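Local coordinates for protein prolyl-tRNA synthetase (Naegleria fowleri, PDB 6UYH) that probably activates proline with ATP and attaches it to tRNA(Pro), and is captured here with halofuginone and the ATP analogue AMPPNP, at residues E98-V102 against P113-R117; V355-I359 against I394-L398; C374-T378 against K400-M405. All coordinates share one frame; numbering follows the deposited sequence.

Interaction 1. Residues E98-V102 against P113-R117; sequences EVAWV and PIALR. With HFG (7-bromo-6-chloro-3-{3-[(2R,3S)-3-hydroxypiperidin-2-yl]-2-oxopropyl}quinazolin-4(3H)-one), chain D.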
loop_
_atom_site.group_PDB
_atom_site.type_symbol
_atom_site.label_atom_id
_atom_site.label_comp_id
_atom_site.label_asym_id
_atom_site.label_seq_id
_atom_site.Cartn_x
_atom_site.Cartn_y
_atom_site.Cartn_z
ATOM N N GLU A 98 -20.221 0.139 -15.483
ATOM C CA GLU A 98 -18.816 -0.071 -15.144
ATOM C C GLU A 98 -18.600 -0.746 -13.789
ATOM O O GLU A 98 -17.450 -1.031 -13.444
ATOM C CB GLU A 98 -18.051 1.258 -15.152
ATOM C CG GLU A 98 -17.937 1.946 -16.503
ATOM C CD GLU A 98 -16.944 3.116 -16.483
ATOM O OE1 GLU A 98 -16.612 3.631 -17.570
ATOM O OE2 GLU A 98 -16.488 3.523 -15.387
ATOM N N VAL A 99 -19.659 -1.014 -13.025
ATOM C CA VAL A 99 -19.521 -1.597 -11.690
ATOM C C VAL A 99 -19.333 -3.105 -11.801
ATOM O O VAL A 99 -20.122 -3.789 -12.457
ATOM C CB VAL A 99 -20.756 -1.281 -10.830
ATOM C CG1 VAL A 99 -20.549 -1.810 -9.434
ATOM C CG2 VAL A 99 -21.071 0.222 -10.822
ATOM N N ALA A 100 -18.323 -3.634 -11.111
ATOM C CA ALA A 100 -18.096 -5.073 -11.038
ATOM C C ALA A 100 -18.798 -5.641 -9.807
ATOM O O ALA A 100 -18.661 -5.090 -8.712
ATOM C CB ALA A 100 -16.595 -5.376 -10.977
ATOM N N TRP A 101 -19.551 -6.730 -9.993
ATOM C CA TRP A 101 -20.392 -7.293 -8.940
ATOM C C TRP A 101 -19.918 -8.675 -8.519
ATOM O O TRP A 101 -19.783 -9.574 -9.354
ATOM C CB TRP A 101 -21.847 -7.384 -9.394
ATOM C CG TRP A 101 -22.485 -6.044 -9.475
ATOM C CD1 TRP A 101 -22.608 -5.258 -10.582
ATOM C CD2 TRP A 101 -23.069 -5.314 -8.393
ATOM N NE1 TRP A 101 -23.243 -4.084 -10.258
ATOM C CE2 TRP A 101 -23.535 -4.092 -8.919
ATOM C CE3 TRP A 101 -23.255 -5.583 -7.030
ATOM C CZ2 TRP A 101 -24.175 -3.135 -8.135
ATOM C CZ3 TRP A 101 -23.889 -4.624 -6.247
ATOM C CH2 TRP A 101 -24.342 -3.415 -6.807
ATOM N N VAL A 102 -19.729 -8.852 -7.215
ATOM C CA VAL A 102 -19.511 -10.169 -6.626
ATOM C C VAL A 102 -20.876 -10.794 -6.387
ATOM O O VAL A 102 -21.716 -10.213 -5.692
ATOM C CB VAL A 102 -18.720 -10.067 -5.312
ATOM C CG1 VAL A 102 -18.602 -11.444 -4.659
ATOM C CG2 VAL A 102 -17.359 -9.449 -5.556
ATOM N N PRO A 113 -25.649 -9.667 -3.543
ATOM C CA PRO A 113 -24.486 -9.222 -4.323
ATOM C C PRO A 113 -23.923 -7.912 -3.789
ATOM O O PRO A 113 -24.658 -7.022 -3.351
ATOM C CB PRO A 113 -25.054 -9.053 -5.740
ATOM C CG PRO A 113 -26.218 -9.983 -5.782
ATOM C CD PRO A 113 -26.811 -9.963 -4.396
ATOM N N ILE A 114 -22.601 -7.800 -3.831
ATOM C CA ILE A 114 -21.901 -6.598 -3.397
ATOM C C ILE A 114 -20.947 -6.191 -4.508
ATOM O O ILE A 114 -20.518 -7.021 -5.316
ATOM C CB ILE A 114 -21.147 -6.809 -2.071
ATOM C CG1 ILE A 114 -20.203 -7.999 -2.191
ATOM C CG2 ILE A 114 -22.133 -6.996 -0.903
ATOM C CD1 ILE A 114 -19.427 -8.269 -0.929
ATOM N N ALA A 115 -20.617 -4.907 -4.547
ATOM C CA ALA A 115 -19.811 -4.360 -5.628
ATOM C C ALA A 115 -18.378 -4.090 -5.184
ATOM O O ALA A 115 -18.074 -3.969 -3.993
ATOM C CB ALA A 115 -20.454 -3.078 -6.173
ATOM N N LEU A 116 -17.486 -4.016 -6.170
ATOM C CA LEU A 116 -16.105 -3.626 -5.934
ATOM C C LEU A 116 -15.960 -2.118 -6.087
ATOM O O LEU A 116 -16.522 -1.519 -7.012
ATOM C CB LEU A 116 -15.162 -4.338 -6.903
ATOM C CG LEU A 116 -15.291 -5.859 -6.971
ATOM C CD1 LEU A 116 -14.333 -6.400 -8.004
ATOM C CD2 LEU A 116 -15.046 -6.502 -5.597
ATOM N N ARG A 117 -15.211 -1.520 -5.165
ATOM C CA ARG A 117 -14.848 -0.112 -5.064
ATOM C C ARG A 117 -14.503 0.497 -6.418
ATOM O O ARG A 117 -13.469 0.144 -6.999
ATOM C CB ARG A 117 -13.642 0.015 -4.113
ATOM C CG ARG A 117 -12.998 1.392 -4.035
ATOM C CD ARG A 117 -11.980 1.420 -2.893
ATOM N NE ARG A 117 -10.991 0.353 -3.021
ATOM C CZ ARG A 117 -10.418 -0.275 -2.001
ATOM N NH1 ARG A 117 -10.732 0.028 -0.748
ATOM N NH2 ARG A 117 -9.526 -1.224 -2.231
HETATM O "O4'" HFG D . -14.297 8.864 -8.803
HETATM C C21 HFG D . -14.801 9.909 -9.157
HETATM C "C3'" HFG D . -14.671 11.175 -8.343
HETATM C "C2'" HFG D . -13.433 11.264 -7.440
HETATM N "N1'" HFG D . -13.460 10.283 -6.347
HETATM C "C6'" HFG D . -12.350 10.478 -5.408
HETATM C "C5'" HFG D . -11.011 10.365 -6.086
HETATM C "C4'" HFG D . -10.933 11.317 -7.283
HETATM C C39 HFG D . -12.119 11.121 -8.209
HETATM O "O7'" HFG D . -12.064 12.080 -9.270
HETATM C "C1'" HFG D . -15.623 9.998 -10.452
HETATM N N3 HFG D . -16.134 8.694 -10.866
HETATM C C4 HFG D . -17.124 8.110 -10.087
HETATM O O11 HFG D . -17.586 8.685 -9.119
HETATM C C10 HFG D . -17.499 6.758 -10.523
HETATM C C5 HFG D . -18.491 6.053 -9.844
HETATM C C2 HFG D . -15.584 8.050 -11.942
HETATM N N1 HFG D . -15.871 6.864 -12.344
HETATM C C9 HFG D . -16.843 6.180 -11.613
HETATM C C8 HFG D . -17.144 4.869 -11.984
HETATM C C7 HFG D . -18.113 4.173 -11.280
HETATM BR BR1 HFG D . -18.420 2.364 -11.744
HETATM C C6 HFG D . -18.801 4.768 -10.243
HETATM CL CL1 HFG D . -20.108 3.944 -9.446
HETATM O O HOH W 1 -16.566 -1.776 -9.716
#
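Val102 N donates to Ile114 O at 2.8 Å, the shortest hydrogen bond between the two strands. The return bond, from Ile114 N to Val102 O, is longer at 3.2 Å. These two bonds define an antiparallel hydrogen-bonded pair. Further along, Leu116 N donates to Ala100 O, and the same oxygen also receives a CA-H contact from Ala115. Beyond this bond the direct pairing gives way to a water. It accepts from Ala100 N and donates to Leu116 O, so both backbone atoms are satisfied through it.

Trp101 and Ala115 form the non-hydrogen-bonded pair. The indole leans over the neighbouring strand. Ala115 CB makes a CH-pi contact over one face, 3.8 Å from the centroid of the Trp101 six-membered ring and 11° off its normal. Val99 CG1 lies over the same face and touches Ala115 CB at 3.5 Å. Ile114 N lies at the edge of the Trp101 ring, in its plane.

The segments belong to the beta hairpin of strands 100-105 and 108-116, part of the class II synthetase fold. Strand 79-81 flanks 108-116 on its far side. Trp101 and Val102 pair with a strand of the second subunit, so the sheet continues across the dimer interface. Lys104 of that subunit makes a cation-pi contact with Trp101.

Val102 and Ile114 point to the face opposite Trp101. Leu116 CD2 reaches Val102 CG2 there, at 3.7 Å, and the two side chains cross at about a right angle. Val99 links the hairpin to the halofuginone pocket. Its CG1 is anti to the backbone N (chi1 -176°) and packs on Ala115, while Val99 CG2 lies 3.5 Å from halofuginone BR1. Glu98 CB touches halofuginone BR1 at 3.6 Å.

Interaction 2. Residues V355-I359 against I394-L398; sequences VPLRI and IKAVL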
loop_
_atom_site.group_PDB
_atom_site.type_symbol
_atom_site.label_atom_id
_atom_site.label_comp_id
_atom_site.label_asym_id
_atom_site.label_seq_id
_atom_site.Cartn_x
_atom_site.Cartn_y
_atom_site.Cartn_z
ATOM N N VAL A 355 18.097 3.539 -16.996
ATOM C CA VAL A 355 18.985 4.141 -15.991
ATOM C C VAL A 355 19.482 5.497 -16.490
ATOM O O VAL A 355 20.031 5.589 -17.605
ATOM C CB VAL A 355 20.158 3.198 -15.680
ATOM C CG1 VAL A 355 21.141 3.878 -14.755
ATOM C CG2 VAL A 355 19.630 1.905 -15.038
ATOM N N PRO A 356 19.313 6.578 -15.724
ATOM C CA PRO A 356 19.621 7.911 -16.276
ATOM C C PRO A 356 21.106 8.202 -16.462
ATOM O O PRO A 356 21.454 8.966 -17.372
ATOM C CB PRO A 356 18.971 8.874 -15.264
ATOM C CG PRO A 356 18.644 8.049 -14.058
ATOM C CD PRO A 356 18.448 6.647 -14.537
ATOM N N LEU A 357 22.001 7.631 -15.658
ATOM C CA LEU A 357 23.409 7.990 -15.775
ATOM C C LEU A 357 24.274 6.743 -15.718
ATOM O O LEU A 357 24.073 5.879 -14.859
ATOM C CB LEU A 357 23.821 8.967 -14.672
ATOM C CG LEU A 357 25.262 9.481 -14.689
ATOM C CD1 LEU A 357 25.558 10.313 -15.953
ATOM C CD2 LEU A 357 25.540 10.283 -13.432
ATOM N N ARG A 358 25.230 6.652 -16.637
ATOM C CA ARG A 358 26.203 5.570 -16.666
ATOM C C ARG A 358 27.600 6.135 -16.443
ATOM O O ARG A 358 27.962 7.165 -17.023
ATOM C CB ARG A 358 26.143 4.822 -18.002
ATOM C CG ARG A 358 27.238 3.796 -18.218
ATOM C CD ARG A 358 27.008 3.018 -19.509
ATOM N NE ARG A 358 27.446 3.731 -20.710
ATOM C CZ ARG A 358 26.682 3.970 -21.772
ATOM N NH1 ARG A 358 25.422 3.558 -21.804
ATOM N NH2 ARG A 358 27.187 4.621 -22.815
ATOM N N ILE A 359 28.372 5.471 -15.588
ATOM C CA ILE A 359 29.782 5.785 -15.378
ATOM C C ILE A 359 30.589 4.641 -15.970
ATOM O O ILE A 359 30.401 3.479 -15.586
ATOM C CB ILE A 359 30.109 5.994 -13.891
ATOM C CG1 ILE A 359 29.367 7.226 -13.363
ATOM C CG2 ILE A 359 31.629 6.120 -13.673
ATOM C CD1 ILE A 359 29.613 7.537 -11.909
ATOM N N ILE A 394 27.641 14.316 -8.588
ATOM C CA ILE A 394 26.812 13.367 -9.326
ATOM C C ILE A 394 25.335 13.708 -9.165
ATOM O O ILE A 394 24.561 13.639 -10.129
ATOM C CB ILE A 394 27.123 11.925 -8.887
ATOM C CG1 ILE A 394 28.555 11.546 -9.286
ATOM C CG2 ILE A 394 26.115 10.957 -9.478
ATOM C CD1 ILE A 394 28.853 11.729 -10.768
ATOM N N LYS A 395 24.914 14.084 -7.953
ATOM C CA LYS A 395 23.543 14.562 -7.775
ATOM C C LYS A 395 23.261 15.769 -8.665
ATOM O O LYS A 395 22.161 15.904 -9.221
ATOM C CB LYS A 395 23.289 14.913 -6.310
ATOM C CG LYS A 395 23.201 13.708 -5.393
ATOM C CD LYS A 395 23.138 14.112 -3.927
ATOM C CE LYS A 395 23.124 12.884 -3.029
ATOM N NZ LYS A 395 23.167 13.232 -1.581
ATOM N N ALA A 396 24.242 16.662 -8.800
ATOM C CA ALA A 396 24.083 17.819 -9.673
ATOM C C ALA A 396 23.901 17.389 -11.124
ATOM O O ALA A 396 23.145 18.017 -11.875
ATOM C CB ALA A 396 25.293 18.750 -9.526
ATOM N N VAL A 397 24.600 16.328 -11.538
ATOM C CA VAL A 397 24.401 15.778 -12.875
ATOM C C VAL A 397 22.987 15.228 -13.016
ATOM O O VAL A 397 22.327 15.422 -14.043
ATOM C CB VAL A 397 25.461 14.701 -13.166
ATOM C CG1 VAL A 397 25.148 13.981 -14.459
ATOM C CG2 VAL A 397 26.852 15.332 -13.218
ATOM N N LEU A 398 22.495 14.549 -11.981
ATOM C CA LEU A 398 21.154 13.981 -12.039
ATOM C C LEU A 398 20.086 15.061 -12.067
ATOM O O LEU A 398 19.062 14.898 -12.738
ATOM C CB LEU A 398 20.942 13.043 -10.850
ATOM C CG LEU A 398 21.804 11.780 -10.846
ATOM C CD1 LEU A 398 21.640 11.031 -9.537
ATOM C CD2 LEU A 398 21.444 10.881 -12.018
#
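Leu357 reaches from strand 357-361 to helix 391-415 and carries most of this contact. The setting is the anticodon-binding domain. Its five-stranded mixed sheet is covered on one face by this helix. The short strand and helix segments have their axes 10.6 Å apart, at 143° between their directions, so side chains alone fill the gap.

The CB of Leu357 meets the helix first, at 4.0 Å from Leu398 CD2. CG stands anti to the backbone N (chi1 -178°), which carries both methyls out toward the helix. Leu357 CD1 meets Val397 CG1 at 4.0 Å. Leu357 CD2 sits in a fork between two helix residues, 3.9 Å from Val397 CG1 and 4.1 Å from Ile394 CG2. The Val397 side chain crosses that of Leu357 at about a right angle, so one valine methyl touches both leucine methyls. Ile394 crosses it obliquely. Trp382 of strand 381-385 also packs on Leu357 and Val397.

Pro356 and Ile359 extend the patch. Pro356 CG lies near Leu398 CD2, so this one leucine methyl serves two residues of the strand segment. The side chains that meet the helix, Pro356, Leu357 and Ile359, are all apolar. Ile394 also packs on Val300 of the adjacent strand 300-304 and on Met384 of strand 381-385. At the far end of the patch the contact becomes loose, with Ile359 CD1 4.4 Å from Ile394 CD1.

Interaction 3. Residues C374-T378 against K400-M405; sequences CRRDT and KIHDSM. With EDO (1,2-ethanediol), chain B; EDO (1,2-ethanediol), chain Z.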
loop_
_atom_site.group_PDB
_atom_site.type_symbol
_atom_site.label_atom_id
_atom_site.label_comp_id
_atom_site.label_asym_id
_atom_site.label_seq_id
_atom_site.Cartn_x
_atom_site.Cartn_y
_atom_site.Cartn_z
ATOM N N CYS A 374 27.863 9.139 -19.235
ATOM C CA CYS A 374 26.937 9.161 -20.364
ATOM C C CYS A 374 25.527 9.311 -19.821
ATOM O O CYS A 374 25.092 8.497 -18.999
ATOM C CB CYS A 374 27.052 7.890 -21.211
ATOM S SG CYS A 374 25.972 7.882 -22.673
ATOM N N ARG A 375 24.819 10.347 -20.267
ATOM C CA ARG A 375 23.471 10.631 -19.787
ATOM C C ARG A 375 22.442 10.057 -20.756
ATOM O O ARG A 375 22.546 10.249 -21.973
ATOM C CB ARG A 375 23.258 12.132 -19.580
ATOM C CG ARG A 375 23.602 13.020 -20.765
ATOM C CD ARG A 375 23.527 14.484 -20.356
ATOM N NE ARG A 375 22.146 14.932 -20.190
ATOM C CZ ARG A 375 21.798 16.175 -19.874
ATOM N NH1 ARG A 375 22.733 17.094 -19.669
ATOM N NH2 ARG A 375 20.516 16.499 -19.763
ATOM N N ARG A 376 21.452 9.351 -20.199
ATOM C CA ARG A 376 20.502 8.560 -20.980
ATOM C C ARG A 376 19.572 9.421 -21.828
ATOM O O ARG A 376 19.177 9.009 -22.924
ATOM C CB ARG A 376 19.685 7.686 -20.023
ATOM C CG ARG A 376 18.576 6.859 -20.660
ATOM C CD ARG A 376 19.111 5.741 -21.550
ATOM N NE ARG A 376 17.998 4.982 -22.106
ATOM C CZ ARG A 376 17.392 5.267 -23.256
ATOM N NH1 ARG A 376 17.811 6.288 -23.996
ATOM N NH2 ARG A 376 16.366 4.531 -23.663
ATOM N N ASP A 377 19.208 10.609 -21.349
ATOM C CA ASP A 377 18.179 11.385 -22.035
ATOM C C ASP A 377 18.674 11.932 -23.369
ATOM O O ASP A 377 17.937 11.900 -24.360
ATOM C CB ASP A 377 17.679 12.508 -21.128
ATOM C CG ASP A 377 18.752 13.509 -20.794
ATOM O OD1 ASP A 377 19.941 13.115 -20.738
ATOM O OD2 ASP A 377 18.399 14.692 -20.601
ATOM N N THR A 378 19.915 12.433 -23.424
ATOM C CA THR A 378 20.475 12.944 -24.673
ATOM C C THR A 378 21.527 12.037 -25.295
ATOM O O THR A 378 21.866 12.229 -26.467
ATOM C CB THR A 378 21.107 14.330 -24.463
ATOM O OG1 THR A 378 22.224 14.217 -23.568
ATOM C CG2 THR A 378 20.093 15.310 -23.885
ATOM N N LYS A 400 20.545 18.030 -13.401
ATOM C CA LYS A 400 20.635 18.576 -14.752
ATOM C C LYS A 400 19.850 17.717 -15.738
ATOM O O LYS A 400 19.160 18.244 -16.617
ATOM C CB LYS A 400 22.106 18.684 -15.169
ATOM C CG LYS A 400 22.372 19.556 -16.377
ATOM C CD LYS A 400 23.854 19.548 -16.761
ATOM C CE LYS A 400 24.254 20.861 -17.431
ATOM N NZ LYS A 400 24.966 20.676 -18.736
ATOM N N ILE A 401 19.941 16.391 -15.603
ATOM C CA ILE A 401 19.163 15.496 -16.456
ATOM C C ILE A 401 17.673 15.716 -16.229
ATOM O O ILE A 401 16.890 15.834 -17.180
ATOM C CB ILE A 401 19.564 14.031 -16.204
ATOM C CG1 ILE A 401 20.968 13.760 -16.750
ATOM C CG2 ILE A 401 18.560 13.074 -16.830
ATOM C CD1 ILE A 401 21.493 12.369 -16.399
ATOM N N HIS A 402 17.259 15.787 -14.961
ATOM C CA HIS A 402 15.852 16.044 -14.668
ATOM C C HIS A 402 15.383 17.342 -15.317
ATOM O O HIS A 402 14.333 17.383 -15.973
ATOM C CB HIS A 402 15.611 16.108 -13.159
ATOM C CG HIS A 402 14.253 16.631 -12.818
ATOM N ND1 HIS A 402 13.184 15.800 -12.560
ATOM C CD2 HIS A 402 13.769 17.897 -12.767
ATOM C CE1 HIS A 402 12.107 16.533 -12.334
ATOM N NE2 HIS A 402 12.432 17.806 -12.461
ATOM N N ASP A 403 16.137 18.425 -15.119
ATOM C CA ASP A 403 15.737 19.714 -15.674
ATOM C C ASP A 403 15.628 19.659 -17.194
ATOM O O ASP A 403 14.686 20.214 -17.771
ATOM C CB ASP A 403 16.727 20.798 -15.243
ATOM C CG ASP A 403 16.703 21.045 -13.742
ATOM O OD1 ASP A 403 15.774 20.554 -13.068
ATOM O OD2 ASP A 403 17.613 21.728 -13.235
ATOM N N SER A 404 16.575 18.991 -17.856
ATOM C CA SER A 404 16.559 18.922 -19.315
ATOM C C SER A 404 15.343 18.150 -19.813
ATOM O O SER A 404 14.707 18.545 -20.800
ATOM C CB SER A 404 17.841 18.264 -19.829
ATOM O OG SER A 404 18.999 19.027 -19.517
ATOM N N MET A 405 15.028 17.029 -19.156
ATOM C CA MET A 405 13.867 16.230 -19.535
ATOM C C MET A 405 12.588 17.044 -19.415
ATOM O O MET A 405 11.737 17.023 -20.312
ATOM C CB MET A 405 13.800 14.964 -18.667
ATOM C CG MET A 405 14.927 13.969 -18.952
ATOM S SD MET A 405 14.931 12.554 -17.833
ATOM C CE MET A 405 13.307 11.848 -18.149
HETATM C C1 EDO B . 27.320 17.632 -18.323
HETATM O O1 EDO B . 27.794 18.911 -18.758
HETATM C C2 EDO B . 26.637 16.921 -19.486
HETATM O O2 EDO B . 25.538 17.729 -19.918
HETATM C C1 EDO Z . 18.948 22.318 -21.286
HETATM O O1 EDO Z . 18.998 20.893 -21.408
HETATM C C2 EDO Z . 17.610 22.730 -20.692
HETATM O O2 EDO Z . 17.671 22.632 -19.265
HETATM O O HOH W 2 22.052 19.911 -19.870
#
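Lys400 lies beside the guanidinium of Arg375, its CD 4.0 Å from Arg375 NH1. The two cationic groups are near each other, with Lys400 NZ 4.3 Å from Arg375 NH1. O2 of an ethanediol, probably from the crystallisation liquor, bridges them, accepting from both nitrogens. A water also accepts from Arg375 NH1, and weakly from Lys400 NZ.

Ile401 comes next and packs under the arginine. Ile401 CD1 touches Arg375 CB at 3.6 Å, and its CG1 lies over one face of the guanidinium. The CG2 branch, anti to the backbone N, turns to the carboxylate of Asp377 instead. Ile401 CG2 lies 4.0 Å from Asp377 CG. One isoleucine therefore supports both partners of an ion pair.

Ser404, one turn after Lys400, supplies the direct polar bond. Arg375 NH2 donates to Ser404 OG at 3.0 Å, with the oxygen close to the guanidinium plane. A second ethanediol is also hydrogen-bonded to this hydroxyl. Met405 closes the contact, with CG 3.8 Å from Asp377 CB.

The contact joins the end of strand 370-375 and the turn after it to helix 391-415 in the anticodon-binding domain. Across the end of the strand, Arg375 grips Asp377 side-on. Arg375 NE donates to Asp377 OD1 and Arg375 NH2 to Asp377 OD2, both at 2.9 Å, each oxygen using its syn lone pair. NH2 thus has two acceptors, Asp377 and Ser404, both near the guanidinium plane. These bonds fix the rotation of the guanidinium against the helix. The carboxylate probably offsets much of its charge, which would ease its placement beside Lys400.

Interaction 1 comes first along the chain and lies apart from the others. Its centre is about 46 Å from that of interaction 2 and about 44 Å from that of interaction 3, on the opposite side of the chain's centre. It belongs to the catalytic part, beside the inhibitor and the dimer interface. Interactions 2 and 3 have centres about 8 Å apart. Both set helix 391-415 against the sheet of the anticodon-binding domain, through neighbouring antiparallel strands 357-361 and 370-375. Their segments alternate in sequence, and backbone hydrogen bonds pair Pro356 with Arg376 and Arg358 with Cys374. They form one continuous helix-on-sheet packing, separate from the inhibitor-side contact.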